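CGAS/DncV-like nucleotidyltransferase in E. coli homolog (Rhodothermus marinus SG0.5JP17-172, PDB 6E0K) synthesises the second messenger 3',3'-cUAMP from ATP and UTP as the magnesium-dependent nucleotidyltransferase of a CBASS antiphage defence system. Local coordinates at residues S97-E100 / R101-D105; K138-P141 / N142-E146; D208-S212 / Y213-C217; K243-L247 / S248-C252. All coordinates share one frame; numbering follows the deposited sequence.

Contact 1 (S97-E100 / R101-D105); sequences SDVE and RALTD
Asp98 and Arg101 pair across one turn of the alpha helix 92-107 in the nucleotidyltransferase domain. Asp98 OD1 accepts from Arg101 NH2 at 3.0 Å in a salt bridge whose carboxylate and guanidinium planes stand almost perpendicular, 86° apart, the nitrogen approaching from above the carboxylate plane. The arginine chain bends at chi3 (-72°), which folds its guanidinium back along the helix, with Ser97 O 3.5 Å from Arg101 CZ, over the centre of one face. Tyr34 OH bonds to both Asp98 OD1 and Arg101 NE, while Tyr90 OH is hydrogen-bonded to Asp98 OD2, so a buried carboxylate has both oxygens engaged. The short aspartate keeps its carboxylate close to the helix, within range of Arg101 three residues on.

The backbone is paired in the regular i to i+4 manner, with Arg101 N giving its hydrogen to Ser97 O and Ala102 N to Asp98 O. On the buried side, Val99 CG1 and Leu103 CD1 lie side by side at 3.8 Å, and both side chains also touch Leu119, a residue of the UTP site. Glu100 OE2 forms a salt bridge with Arg114 of strand 112-114, and the Glu100 carbonyl serves two donors. Thr104 N and Thr104 OG1 come to Glu100 O from opposite faces of the carbonyl plane, the hydroxyl at 2.8 Å because chi1 of -58° turns OG1 back over the preceding turn.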
loop_
_atom_site.group_PDB
_atom_site.type_symbol
_atom_site.label_atom_id
_atom_site.label_comp_id
_atom_site.label_asym_id
_atom_site.label_seq_id
_atom_site.Cartn_x
_atom_site.Cartn_y
_atom_site.Cartn_z
ATOM N N SER A 97 -16.370 17.418 -0.174
ATOM C CA SER A 97 -16.873 18.432 0.753
ATOM C C SER A 97 -17.779 17.821 1.817
ATOM O O SER A 97 -17.762 18.247 2.984
ATOM C CB SER A 97 -17.596 19.526 -0.021
ATOM O OG SER A 97 -16.654 20.272 -0.775
ATOM N N ASP A 98 -18.560 16.801 1.444
ATOM C CA ASP A 98 -19.392 16.130 2.441
ATOM C C ASP A 98 -18.545 15.359 3.446
ATOM O O ASP A 98 -18.826 15.389 4.652
ATOM C CB ASP A 98 -20.387 15.188 1.764
ATOM C CG ASP A 98 -21.603 15.918 1.228
ATOM O OD1 ASP A 98 -22.065 16.888 1.874
ATOM O OD2 ASP A 98 -22.102 15.514 0.150
ATOM N N VAL A 99 -17.528 14.629 2.969
ATOM C CA VAL A 99 -16.661 13.893 3.890
ATOM C C VAL A 99 -15.964 14.855 4.841
ATOM O O VAL A 99 -15.909 14.620 6.055
ATOM C CB VAL A 99 -15.643 13.035 3.120
ATOM C CG1 VAL A 99 -14.682 12.375 4.099
ATOM C CG2 VAL A 99 -16.343 11.963 2.292
ATOM N N GLU A 100 -15.426 15.961 4.305
ATOM C CA GLU A 100 -14.767 16.951 5.158
ATOM C C GLU A 100 -15.724 17.494 6.217
ATOM O O GLU A 100 -15.351 17.616 7.392
ATOM C CB GLU A 100 -14.197 18.082 4.301
ATOM C CG GLU A 100 -13.367 19.115 5.060
ATOM C CD GLU A 100 -12.896 20.238 4.147
ATOM O OE1 GLU A 100 -13.685 20.672 3.278
ATOM O OE2 GLU A 100 -11.738 20.682 4.287
ATOM N N ARG A 101 -16.965 17.799 5.827
ATOM C CA ARG A 101 -17.942 18.298 6.791
ATOM C C ARG A 101 -18.249 17.254 7.857
ATOM O O ARG A 101 -18.329 17.579 9.045
ATOM C CB ARG A 101 -19.227 18.713 6.074
ATOM C CG ARG A 101 -19.204 20.134 5.546
ATOM C CD ARG A 101 -20.592 20.581 5.119
ATOM N NE ARG A 101 -21.005 19.920 3.885
ATOM C CZ ARG A 101 -20.620 20.312 2.676
ATOM N NH1 ARG A 101 -19.811 21.357 2.551
ATOM N NH2 ARG A 101 -21.032 19.661 1.596
ATOM N N ALA A 102 -18.413 15.998 7.448
ATOM C CA ALA A 102 -18.707 14.930 8.398
ATOM C C ALA A 102 -17.589 14.782 9.419
ATOM O O ALA A 102 -17.839 14.653 10.625
ATOM C CB ALA A 102 -18.910 13.616 7.646
ATOM N N LEU A 103 -16.345 14.789 8.955
ATOM C CA LEU A 103 -15.228 14.631 9.882
ATOM C C LEU A 103 -15.092 15.846 10.793
ATOM O O LEU A 103 -14.851 15.703 11.994
ATOM C CB LEU A 103 -13.940 14.395 9.101
ATOM C CG LEU A 103 -13.960 13.112 8.270
ATOM C CD1 LEU A 103 -12.743 13.071 7.344
ATOM C CD2 LEU A 103 -14.004 11.898 9.185
ATOM N N THR A 104 -15.225 17.047 10.235
ATOM C CA THR A 104 -15.142 18.258 11.040
ATOM C C THR A 104 -16.254 18.314 12.083
ATOM O O THR A 104 -16.021 18.726 13.226
ATOM C CB THR A 104 -15.199 19.480 10.122
ATOM O OG1 THR A 104 -14.115 19.412 9.177
ATOM C CG2 THR A 104 -15.090 20.761 10.927
ATOM N N ASP A 105 -17.471 17.909 11.708
ATOM C CA ASP A 105 -18.574 17.914 12.670
ATOM C C ASP A 105 -18.260 17.010 13.850
ATOM O O ASP A 105 -18.578 17.336 15.000
ATOM C CB ASP A 105 -19.877 17.440 12.018
ATOM C CG ASP A 105 -20.478 18.450 11.046
ATOM O OD1 ASP A 105 -20.121 19.649 11.081
ATOM O OD2 ASP A 105 -21.344 18.026 10.243
#

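Contact 2 (K138-P141 / N142-E146)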
loop_
_atom_site.group_PDB
_atom_site.type_symbol
_atom_site.label_atom_id
_atom_site.label_comp_id
_atom_site.label_asym_id
_atom_site.label_seq_id
_atom_site.Cartn_x
_atom_site.Cartn_y
_atom_site.Cartn_z
ATOM N N LYS A 138 -12.514 -0.150 -14.417
ATOM C CA LYS A 138 -11.714 -0.297 -15.619
ATOM C C LYS A 138 -12.347 -1.395 -16.460
ATOM O O LYS A 138 -12.286 -2.578 -16.103
ATOM C CB LYS A 138 -10.263 -0.623 -15.272
ATOM C CG LYS A 138 -9.394 -0.784 -16.509
ATOM C CD LYS A 138 -7.915 -0.854 -16.146
ATOM C CE LYS A 138 -7.621 -1.997 -15.189
ATOM N NZ LYS A 138 -6.141 -2.122 -14.969
ATOM N N TYR A 139 -12.985 -0.994 -17.568
ATOM C CA TYR A 139 -13.683 -1.893 -18.465
ATOM C C TYR A 139 -12.804 -2.260 -19.647
ATOM O O TYR A 139 -11.961 -1.465 -20.077
ATOM C CB TYR A 139 -14.960 -1.244 -19.004
ATOM C CG TYR A 139 -16.140 -1.229 -18.055
ATOM C CD1 TYR A 139 -16.326 -0.181 -17.158
ATOM C CD2 TYR A 139 -17.103 -2.231 -18.108
ATOM C CE1 TYR A 139 -17.430 -0.153 -16.314
ATOM C CE2 TYR A 139 -18.199 -2.218 -17.255
ATOM C CZ TYR A 139 -18.361 -1.166 -16.377
ATOM O OH TYR A 139 -19.459 -1.149 -15.546
ATOM N N PRO A 140 -13.036 -3.440 -20.209
ATOM C CA PRO A 140 -12.328 -3.852 -21.418
ATOM C C PRO A 140 -12.882 -3.160 -22.651
ATOM O O PRO A 140 -13.996 -2.614 -22.627
ATOM C CB PRO A 140 -12.596 -5.363 -21.471
ATOM C CG PRO A 140 -13.908 -5.513 -20.809
ATOM C CD PRO A 140 -13.903 -4.510 -19.692
ATOM N N PRO A 141 -12.138 -3.184 -23.753
ATOM C CA PRO A 141 -12.603 -2.555 -24.997
ATOM C C PRO A 141 -13.815 -3.247 -25.606
ATOM O O PRO A 141 -14.118 -4.410 -25.325
ATOM C CB PRO A 141 -11.394 -2.684 -25.932
ATOM C CG PRO A 141 -10.214 -2.785 -25.009
ATOM C CD PRO A 141 -10.692 -3.475 -23.762
ATOM N N ASN A 142 -14.488 -2.506 -26.495
ATOM C CA ASN A 142 -15.591 -3.010 -27.311
ATOM C C ASN A 142 -16.812 -3.367 -26.470
ATOM O O ASN A 142 -16.969 -2.866 -25.354
ATOM C CB ASN A 142 -15.125 -4.209 -28.137
ATOM C CG ASN A 142 -13.995 -3.850 -29.078
ATOM O OD1 ASN A 142 -14.134 -2.955 -29.913
ATOM N ND2 ASN A 142 -12.859 -4.526 -28.933
ATOM N N ARG A 143 -17.682 -4.229 -26.997
ATOM C CA ARG A 143 -18.973 -4.534 -26.386
ATOM C C ARG A 143 -18.843 -5.811 -25.558
ATOM O O ARG A 143 -18.764 -6.912 -26.114
ATOM C CB ARG A 143 -20.040 -4.676 -27.471
ATOM C CG ARG A 143 -21.480 -4.505 -27.009
ATOM C CD ARG A 143 -22.405 -4.306 -28.213
ATOM N NE ARG A 143 -23.796 -4.614 -27.901
ATOM C CZ ARG A 143 -24.795 -4.546 -28.777
ATOM N NH1 ARG A 143 -24.562 -4.175 -30.031
ATOM N NH2 ARG A 143 -26.029 -4.852 -28.401
ATOM N N LYS A 144 -18.821 -5.662 -24.231
ATOM C CA LYS A 144 -18.677 -6.765 -23.289
ATOM C C LYS A 144 -19.783 -6.677 -22.241
ATOM O O LYS A 144 -20.649 -5.799 -22.293
ATOM C CB LYS A 144 -17.292 -6.747 -22.627
ATOM C CG LYS A 144 -16.131 -6.967 -23.589
ATOM C CD LYS A 144 -16.120 -8.400 -24.096
ATOM C CE LYS A 144 -14.909 -8.675 -24.966
ATOM N NZ LYS A 144 -14.920 -10.077 -25.482
ATOM N N SER A 145 -19.750 -7.597 -21.275
ATOM C CA SER A 145 -20.782 -7.664 -20.246
ATOM C C SER A 145 -20.617 -6.541 -19.226
ATOM O O SER A 145 -19.508 -6.080 -18.951
ATOM C CB SER A 145 -20.730 -9.014 -19.530
ATOM O OG SER A 145 -20.498 -10.068 -20.446
ATOM N N GLU A 146 -21.740 -6.113 -18.635
ATOM C CA GLU A 146 -21.685 -5.004 -17.685
ATOM C C GLU A 146 -20.995 -5.380 -16.376
ATOM O O GLU A 146 -20.587 -4.482 -15.629
ATOM C CB GLU A 146 -23.091 -4.466 -17.401
ATOM C CG GLU A 146 -23.965 -5.365 -16.543
ATOM C CD GLU A 146 -25.159 -4.623 -15.952
ATOM O OE1 GLU A 146 -25.132 -3.370 -15.922
ATOM O OE2 GLU A 146 -26.122 -5.294 -15.519
#
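Tyr139 and Glu146 bring the two arms of a long beta-hairpin loop together at its buried end. The tyrosine ring presents its edge to the backbone of the other arm: CE2 lies 3.7 Å from Glu146 O, with Ser145 O also near the ring plane but farther off. A tyrosine fits here because the buried ring packs on Phe83 and Tyr149 while its hydroxyl bonds to the guanidinium of Arg137.

Farther out the contact thins. Pro140 CG meets Lys144 CG at 3.8 Å, the two chains crossing at an angle, and Lys144 CG also lies 3.7 Å from Pro141 O. With chi2 of -70° the lysine bends after this apolar touch and carries its amine away. No hydrogen bond links 138-141 to 142-146; Pro140 and Pro141, whose rings restrict phi, stiffen the outgoing arm, and Asn142, with a positive phi of 67°, turns the chain at the exposed end, where Arg143 also points outward.

The loop joins strand 127-138 to its antiparallel neighbour 150-157, and Gln79 of helix 77-82 donates to Asn142 O, which holds the loop against that helix.

Contact 3 (D208-S212 / Y213-C217); sequences DLAPS and YFLEC
The start of helix 212-220, which carries Ser212 of the ATP site, is built by Pro211 and Ser212 handing their carbonyls to the turn that follows. Pro211 stands at the N-cap, a place that suits a proline because its nitrogen has no hydrogen to pair and its ring fixes phi. Leu215 N donates to Pro211 O at 2.9 Å, and Glu216 N to Ser212 O at the same length and an N-H...O angle of 166°, the first bonds of the helical ladder.

Side chains also meet across the turn. Pro211 CG lies 3.9 Å from Phe214 CD2, the two rings meeting obliquely; chi1 of -68° swings the phenyl ring back toward the proline. Ala210 CB also approaches Leu215 CB at 4.2 Å, a loose apolar touch for which the small methyl is well matched. Glu216 CG passes 3.4 Å from Ser212 O before its extended chain carries the carboxylate on to Thr53 and His171. Within the new helix, Cys217 SG sits over one face of the Tyr213 ring, toward its rim.

Ser212 OG bonds to Arg197 of helix 186-202, and Leu215 packs on Lys194 there, another ATP-binding residue. Ala210 and Leu215 also touch Phe275, so the helix start is wedged between helices 186-202 and 269-285.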
loop_
_atom_site.group_PDB
_atom_site.type_symbol
_atom_site.label_atom_id
_atom_site.label_comp_id
_atom_site.label_asym_id
_atom_site.label_seq_id
_atom_site.Cartn_x
_atom_site.Cartn_y
_atom_site.Cartn_z
ATOM N N ASP A 208 15.531 6.397 1.448
ATOM C CA ASP A 208 14.649 5.751 0.486
ATOM C C ASP A 208 15.183 4.397 0.027
ATOM O O ASP A 208 14.950 3.993 -1.115
ATOM C CB ASP A 208 14.399 6.677 -0.705
ATOM C CG ASP A 208 15.673 7.053 -1.446
ATOM O OD1 ASP A 208 16.782 6.752 -0.958
ATOM O OD2 ASP A 208 15.559 7.667 -2.530
ATOM N N LEU A 209 15.876 3.680 0.913
ATOM C CA LEU A 209 16.455 2.390 0.548
ATOM C C LEU A 209 15.400 1.411 0.040
ATOM O O LEU A 209 15.636 0.683 -0.929
ATOM C CB LEU A 209 17.190 1.809 1.754
ATOM C CG LEU A 209 17.845 0.442 1.562
ATOM C CD1 LEU A 209 18.926 0.516 0.494
ATOM C CD2 LEU A 209 18.428 0.021 2.879
ATOM N N ALA A 210 14.229 1.379 0.670
ATOM C CA ALA A 210 13.171 0.536 0.125
ATOM C C ALA A 210 11.817 0.990 0.647
ATOM O O ALA A 210 11.334 0.474 1.661
ATOM C CB ALA A 210 13.407 -0.937 0.466
ATOM N N PRO A 211 11.185 1.955 -0.017
ATOM C CA PRO A 211 9.864 2.415 0.427
ATOM C C PRO A 211 8.903 1.242 0.545
ATOM O O PRO A 211 8.902 0.333 -0.288
ATOM C CB PRO A 211 9.442 3.392 -0.675
ATOM C CG PRO A 211 10.740 3.825 -1.321
ATOM C CD PRO A 211 11.630 2.623 -1.248
ATOM N N SER A 212 8.070 1.275 1.593
ATOM C CA SER A 212 7.323 0.087 2.002
ATOM C C SER A 212 6.477 -0.486 0.871
ATOM O O SER A 212 6.487 -1.697 0.621
ATOM C CB SER A 212 6.431 0.415 3.198
ATOM O OG SER A 212 7.224 0.666 4.351
ATOM N N TYR A 213 5.721 0.361 0.185
ATOM C CA TYR A 213 4.848 -0.160 -0.857
ATOM C C TYR A 213 5.654 -0.822 -1.971
ATOM O O TYR A 213 5.316 -1.921 -2.428
ATOM C CB TYR A 213 3.969 0.967 -1.398
ATOM C CG TYR A 213 3.157 0.589 -2.611
ATOM C CD1 TYR A 213 1.996 -0.162 -2.477
ATOM C CD2 TYR A 213 3.543 0.992 -3.881
ATOM C CE1 TYR A 213 1.229 -0.493 -3.578
ATOM C CE2 TYR A 213 2.787 0.654 -5.002
ATOM C CZ TYR A 213 1.631 -0.098 -4.835
ATOM O OH TYR A 213 0.860 -0.439 -5.931
ATOM N N PHE A 214 6.733 -0.167 -2.418
ATOM C CA PHE A 214 7.570 -0.743 -3.470
ATOM C C PHE A 214 8.216 -2.045 -3.015
ATOM O O PHE A 214 8.375 -2.986 -3.806
ATOM C CB PHE A 214 8.651 0.253 -3.892
ATOM C CG PHE A 214 8.132 1.473 -4.599
ATOM C CD1 PHE A 214 6.958 1.429 -5.332
ATOM C CD2 PHE A 214 8.837 2.666 -4.530
ATOM C CE1 PHE A 214 6.493 2.559 -5.990
ATOM C CE2 PHE A 214 8.380 3.800 -5.174
ATOM C CZ PHE A 214 7.206 3.745 -5.909
ATOM N N LEU A 215 8.591 -2.122 -1.734
ATOM C CA LEU A 215 9.214 -3.344 -1.230
ATOM C C LEU A 215 8.213 -4.493 -1.214
ATOM O O LEU A 215 8.558 -5.619 -1.591
ATOM C CB LEU A 215 9.795 -3.099 0.167
ATOM C CG LEU A 215 10.437 -4.305 0.842
ATOM C CD1 LEU A 215 11.553 -4.867 -0.013
ATOM C CD2 LEU A 215 10.939 -3.894 2.222
ATOM N N GLU A 216 6.964 -4.224 -0.805
ATOM C CA GLU A 216 5.924 -5.254 -0.866
ATOM C C GLU A 216 5.725 -5.738 -2.291
ATOM O O GLU A 216 5.657 -6.947 -2.549
ATOM C CB GLU A 216 4.599 -4.726 -0.301
ATOM C CG GLU A 216 4.630 -4.524 1.197
ATOM C CD GLU A 216 3.254 -4.314 1.835
ATOM O OE1 GLU A 216 2.186 -4.590 1.216
ATOM O OE2 GLU A 216 3.255 -3.836 2.980
ATOM N N CYS A 217 5.637 -4.802 -3.239
ATOM C CA CYS A 217 5.458 -5.185 -4.634
ATOM C C CYS A 217 6.642 -5.994 -5.145
ATOM O O CYS A 217 6.461 -6.959 -5.896
ATOM C CB CYS A 217 5.247 -3.941 -5.506
ATOM S SG CYS A 217 3.673 -3.086 -5.218
#

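Contact 4 (K243-L247 / S248-C252); sequences KRADL and SKFRC
Leu247 and Phe250 are the first and last residues of a type I beta turn after helix 231-244, with Ser248 and Lys249 at its corners, and the phenyl ring folds back beneath the leucine. Leu247 CA stands over one face of the ring, 4.0 Å from its centroid and 17° off the normal, a CH-pi contact displaced toward the rim. The leucine side chain slants across the ring, bringing CD2 within 3.6 Å of Phe250 CE2, while Ala245 CB adds a looser touch at CZ. A chi1 of -82° places the ring under the turn, where a flat aromatic can meet backbone and methyl together. The pair is buried, with Leu247 facing helix 269-285 and Phe250 packing on Trp241 and Leu218.

The turn is closed by Phe250 N, which donates to Leu247 O at 3.0 Å from above the carbonyl plane. Its exposed side carries an Asx turn: Asp246 OD1 receives Ser248 N at 3.0 Å. Aspartate and serine suit this rim, since a short carboxylate can reach both donors of the residue two places on. With chi1 of 69°, Ser248 OG gives its hydrogen to the same OD1 at 2.8 Å, from the same face of the carboxylate plane as the amide.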
loop_
_atom_site.group_PDB
_atom_site.type_symbol
_atom_site.label_atom_id
_atom_site.label_comp_id
_atom_site.label_asym_id
_atom_site.label_seq_id
_atom_site.Cartn_x
_atom_site.Cartn_y
_atom_site.Cartn_z
ATOM N N LYS A 243 18.299 -11.204 -7.313
ATOM C CA LYS A 243 19.553 -10.805 -7.952
ATOM C C LYS A 243 19.679 -11.374 -9.355
ATOM O O LYS A 243 20.342 -10.772 -10.214
ATOM C CB LYS A 243 20.736 -11.248 -7.084
ATOM C CG LYS A 243 21.014 -10.305 -5.933
ATOM C CD LYS A 243 21.827 -10.965 -4.828
ATOM C CE LYS A 243 23.202 -11.376 -5.274
ATOM N NZ LYS A 243 23.945 -11.948 -4.103
ATOM N N ARG A 244 19.063 -12.529 -9.603
ATOM C CA ARG A 244 19.134 -13.212 -10.891
ATOM C C ARG A 244 17.916 -12.966 -11.770
ATOM O O ARG A 244 17.891 -13.446 -12.908
ATOM C CB ARG A 244 19.312 -14.716 -10.661
ATOM C CG ARG A 244 20.611 -15.061 -9.947
ATOM C CD ARG A 244 20.591 -16.438 -9.307
ATOM N NE ARG A 244 21.907 -16.796 -8.776
ATOM C CZ ARG A 244 22.443 -16.286 -7.668
ATOM N NH1 ARG A 244 21.786 -15.376 -6.950
ATOM N NH2 ARG A 244 23.650 -16.678 -7.280
ATOM N N ALA A 245 16.923 -12.227 -11.285
ATOM C CA ALA A 245 15.658 -12.092 -11.988
ATOM C C ALA A 245 15.701 -10.944 -12.988
ATOM O O ALA A 245 16.510 -10.017 -12.884
ATOM C CB ALA A 245 14.513 -11.870 -11.001
ATOM N N ASP A 246 14.809 -11.025 -13.974
ATOM C CA ASP A 246 14.541 -9.911 -14.880
ATOM C C ASP A 246 13.449 -9.077 -14.233
ATOM O O ASP A 246 12.278 -9.457 -14.232
ATOM C CB ASP A 246 14.131 -10.418 -16.259
ATOM C CG ASP A 246 13.784 -9.293 -17.229
ATOM O OD1 ASP A 246 13.834 -8.106 -16.847
ATOM O OD2 ASP A 246 13.468 -9.603 -18.402
ATOM N N LEU A 247 13.841 -7.937 -13.663
ATOM C CA LEU A 247 12.906 -7.096 -12.932
ATOM C C LEU A 247 11.936 -6.353 -13.840
ATOM O O LEU A 247 10.906 -5.872 -13.350
ATOM C CB LEU A 247 13.672 -6.069 -12.096
ATOM C CG LEU A 247 14.757 -6.587 -11.153
ATOM C CD1 LEU A 247 15.417 -5.402 -10.458
ATOM C CD2 LEU A 247 14.160 -7.547 -10.135
ATOM N N SER A 248 12.245 -6.251 -15.139
ATOM C CA SER A 248 11.626 -5.228 -15.977
ATOM C C SER A 248 10.119 -5.410 -16.100
ATOM O O SER A 248 9.390 -4.419 -16.228
ATOM C CB SER A 248 12.280 -5.215 -17.362
ATOM O OG SER A 248 11.965 -6.386 -18.099
ATOM N N LYS A 249 9.628 -6.648 -16.049
ATOM C CA LYS A 249 8.201 -6.906 -16.197
ATOM C C LYS A 249 7.498 -7.158 -14.868
ATOM O O LYS A 249 6.373 -7.668 -14.867
ATOM C CB LYS A 249 7.951 -8.093 -17.132
ATOM C CG LYS A 249 8.554 -7.981 -18.529
ATOM C CD LYS A 249 8.045 -9.121 -19.412
ATOM C CE LYS A 249 8.677 -9.099 -20.794
ATOM N NZ LYS A 249 7.864 -9.866 -21.786
ATOM N N PHE A 250 8.122 -6.816 -13.741
ATOM C CA PHE A 250 7.449 -6.994 -12.457
ATOM C C PHE A 250 6.182 -6.154 -12.408
ATOM O O PHE A 250 6.148 -5.013 -12.878
ATOM C CB PHE A 250 8.350 -6.606 -11.280
ATOM C CG PHE A 250 9.319 -7.683 -10.855
ATOM C CD1 PHE A 250 9.631 -8.744 -11.694
ATOM C CD2 PHE A 250 9.909 -7.628 -9.600
ATOM C CE1 PHE A 250 10.538 -9.719 -11.295
ATOM C CE2 PHE A 250 10.804 -8.596 -9.192
ATOM C CZ PHE A 250 11.119 -9.646 -10.037
ATOM N N ARG A 251 5.142 -6.730 -11.829
ATOM C CA ARG A 251 3.862 -6.071 -11.668
ATOM C C ARG A 251 3.660 -5.775 -10.193
ATOM O O ARG A 251 4.176 -6.485 -9.328
ATOM C CB ARG A 251 2.728 -6.953 -12.192
ATOM C CG ARG A 251 2.900 -7.341 -13.644
ATOM C CD ARG A 251 2.463 -6.209 -14.531
ATOM N NE ARG A 251 1.009 -6.144 -14.594
ATOM C CZ ARG A 251 0.326 -5.161 -15.170
ATOM N NH1 ARG A 251 0.963 -4.138 -15.730
ATOM N NH2 ARG A 251 -1.002 -5.200 -15.179
ATOM N N CYS A 252 2.922 -4.711 -9.912
ATOM C CA CYS A 252 2.561 -4.426 -8.537
ATOM C C CYS A 252 1.666 -5.527 -7.983
ATOM O O CYS A 252 1.057 -6.303 -8.724
ATOM C CB CYS A 252 1.860 -3.074 -8.443
ATOM S SG CYS A 252 3.029 -1.705 -8.708
#

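Each contact is local, made within one continuous run of chain, so the four follow in series and none nests in or crosses another. Contact 1 joins successive turns of helix 92-107. Contact 2 closes the hairpin loop between strands 127-138 and 150-157, likewise in the nucleotidyltransferase domain, its centre about 35 Å from that of contact 1. The chain then enters the helical part, where contact 3 starts helix 212-220 and contact 4 turns the chain after helix 231-244. These last two meet directly: Cys217 SG packs against Cys252 CB at 3.7 Å, tying the loop 248-252 to helix 212-220. Contacts 1 and 4 lie on opposite sides of the chain's centre.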